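PDB 3FNR: arginine--tRNA ligase from Campylobacter jejuni, which attaches L-arginine to its cognate tRNA(Arg) at the expense of ATP, which is split to AMP and diphosphate. Local coordinates for residues Ser89-Val94 / Glu129-Glu134. The protein carries 1 engineered substitution. Residues are numbered along the deposited sequence; the frame is centred on the assembly and turned at random.
Sequences SILLSV and EFFSEE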
loop_
_atom_site.group_PDB
_atom_site.type_symbol
_atom_site.label_atom_id
_atom_site.label_comp_id
_atom_site.label_asym_id
_atom_site.label_seq_id
_atom_site.Cartn_x
_atom_site.Cartn_y
_atom_site.Cartn_z
ATOM N N SER A 89 13.710 25.538 5.704
ATOM C CA SER A 89 14.837 24.733 5.238
ATOM C C SER A 89 15.253 25.052 3.808
ATOM O O SER A 89 16.445 25.058 3.503
ATOM C CB SER A 89 14.515 23.243 5.373
ATOM O OG SER A 89 14.195 22.918 6.718
ATOM N N ILE A 90 14.273 25.312 2.944
ATOM C CA ILE A 90 14.520 25.700 1.544
ATOM C C ILE A 90 15.210 27.053 1.454
ATOM O O ILE A 90 16.167 27.218 0.686
ATOM C CB ILE A 90 13.212 25.734 0.722
ATOM C CG1 ILE A 90 12.665 24.321 0.565
ATOM C CG2 ILE A 90 13.420 26.352 -0.681
ATOM C CD1 ILE A 90 11.223 24.306 0.218
ATOM N N LEU A 91 14.717 28.007 2.245
ATOM C CA LEU A 91 15.324 29.333 2.381
ATOM C C LEU A 91 16.803 29.240 2.770
ATOM O O LEU A 91 17.654 29.909 2.173
ATOM C CB LEU A 91 14.562 30.163 3.424
ATOM C CG LEU A 91 15.178 31.513 3.815
ATOM C CD1 LEU A 91 14.802 32.566 2.798
ATOM C CD2 LEU A 91 14.759 31.938 5.213
ATOM N N LEU A 92 17.088 28.388 3.753
ATOM C CA LEU A 92 18.431 28.216 4.292
ATOM C C LEU A 92 19.401 27.600 3.283
ATOM O O LEU A 92 20.565 28.003 3.209
ATOM C CB LEU A 92 18.381 27.389 5.581
ATOM C CG LEU A 92 18.325 28.099 6.942
ATOM C CD1 LEU A 92 17.355 29.282 6.991
ATOM C CD2 LEU A 92 17.993 27.099 8.042
ATOM N N SER A 93 18.914 26.643 2.496
ATOM C CA SER A 93 19.747 26.018 1.471
ATOM C C SER A 93 19.890 26.881 0.211
ATOM O O SER A 93 20.833 26.690 -0.559
ATOM C CB SER A 93 19.259 24.607 1.128
ATOM O OG SER A 93 18.136 24.648 0.277
ATOM N N VAL A 94 18.955 27.811 -0.000
ATOM C CA VAL A 94 19.114 28.863 -1.016
ATOM C C VAL A 94 20.257 29.791 -0.583
ATOM O O VAL A 94 21.125 30.137 -1.386
ATOM C CB VAL A 94 17.784 29.656 -1.274
ATOM C CG1 VAL A 94 18.046 31.055 -1.839
ATOM C CG2 VAL A 94 16.870 28.893 -2.219
ATOM N N GLU A 129 15.225 38.211 -4.804
ATOM C CA GLU A 129 14.508 39.201 -3.994
ATOM C C GLU A 129 13.572 38.592 -2.949
ATOM O O GLU A 129 13.442 39.123 -1.841
ATOM C CB GLU A 129 13.689 40.117 -4.913
ATOM C CG GLU A 129 14.322 40.380 -6.284
ATOM C CD GLU A 129 13.300 40.739 -7.353
ATOM O OE1 GLU A 129 13.275 40.054 -8.398
ATOM O OE2 GLU A 129 12.523 41.700 -7.151
ATOM N N PHE A 130 13.033 37.430 -3.285
ATOM C CA PHE A 130 11.962 36.789 -2.549
ATOM C C PHE A 130 12.432 36.231 -1.227
ATOM O O PHE A 130 11.702 36.135 -0.276
ATOM C CB PHE A 130 11.438 35.665 -3.402
ATOM C CG PHE A 130 10.230 35.010 -2.864
ATOM C CD1 PHE A 130 9.008 35.612 -2.957
ATOM C CD2 PHE A 130 10.302 33.769 -2.307
ATOM C CE1 PHE A 130 7.905 35.001 -2.477
ATOM C CE2 PHE A 130 9.202 33.175 -1.838
ATOM C CZ PHE A 130 8.004 33.789 -1.924
ATOM N N PHE A 131 13.679 35.855 -1.186
ATOM C CA PHE A 131 14.204 35.020 -0.111
ATOM C C PHE A 131 14.554 35.749 1.187
ATOM O O PHE A 131 15.720 35.999 1.497
ATOM C CB PHE A 131 15.328 34.118 -0.629
ATOM C CG PHE A 131 14.851 33.119 -1.633
ATOM C CD1 PHE A 131 14.951 33.381 -2.994
ATOM C CD2 PHE A 131 14.248 31.935 -1.220
ATOM C CE1 PHE A 131 14.480 32.468 -3.930
ATOM C CE2 PHE A 131 13.777 31.013 -2.150
ATOM C CZ PHE A 131 13.894 31.283 -3.508
ATOM N N SER A 132 13.502 36.068 1.937
ATOM C CA SER A 132 13.608 36.626 3.282
ATOM C C SER A 132 12.628 35.907 4.210
ATOM O O SER A 132 11.724 35.210 3.735
ATOM C CB SER A 132 13.337 38.138 3.265
ATOM O OG SER A 132 12.093 38.445 2.654
ATOM N N GLU A 133 12.806 36.092 5.521
ATOM C CA GLU A 133 12.004 35.420 6.560
ATOM C C GLU A 133 10.490 35.657 6.503
ATOM O O GLU A 133 9.720 34.858 7.041
ATOM C CB GLU A 133 12.512 35.784 7.959
ATOM C CG GLU A 133 13.657 34.924 8.468
ATOM C CD GLU A 133 13.802 34.978 9.983
ATOM O OE1 GLU A 133 12.768 34.980 10.691
ATOM O OE2 GLU A 133 14.953 35.010 10.470
ATOM N N GLU A 134 10.072 36.745 5.861
ATOM C CA GLU A 134 8.650 37.073 5.745
ATOM C C GLU A 134 7.927 36.235 4.692
ATOM O O GLU A 134 6.704 36.090 4.742
ATOM C CB GLU A 134 8.434 38.578 5.507
ATOM C CG GLU A 134 8.964 39.122 4.188
ATOM C CD GLU A 134 8.910 40.637 4.123
ATOM O OE1 GLU A 134 8.231 41.175 3.219
ATOM O OE2 GLU A 134 9.544 41.289 4.980
#
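F131, at the centre of an inverse gamma turn, is held by one helix in two ways: V94 covers a face of its ring, while L91 reaches the ring edge and the backbone behind it. The turn is closed by S132 N bonding to F130 O at 2.9 Å, and it presents the F131 side chain to the helix. V94 CG1 makes a CH-pi contact 3.9 Å from the centroid of the F131 ring, only 15° off the normal. The methyl CG1 is placed there by a chi1 of 156°, roughly anti to the backbone N, and the companion methyl, CG2, extends the cover to the far rim, 3.8 Å from F131 CE2. L91, one helical turn earlier, sends its CD1 in near the ring plane, 3.8 Å from F131 CB. The same methyl lies 3.6 Å from F131 C, so a leucine branch rests against the peptide leading into S132. The side-chain to side-chain contacts across the segments are all apolar. I90 O is taken up inside the helix by V94 N at 2.9 Å and S93 OG at 3.3 Å, the hydroxyl sharing the carbonyl with the helical N-H. A122 of helix 113-126 and L139 of helix 136-157 also touch F131, while A119 meets V94. The example illustrates how a single aromatic residue can tie an irregular connection to a helical bundle: here the loop joining helices 113-126 and 136-157 is pinned to helix 80-98, in a helical part of the class I synthetase catalytic region, whose parallel-stranded core is a Rossmann-type fold.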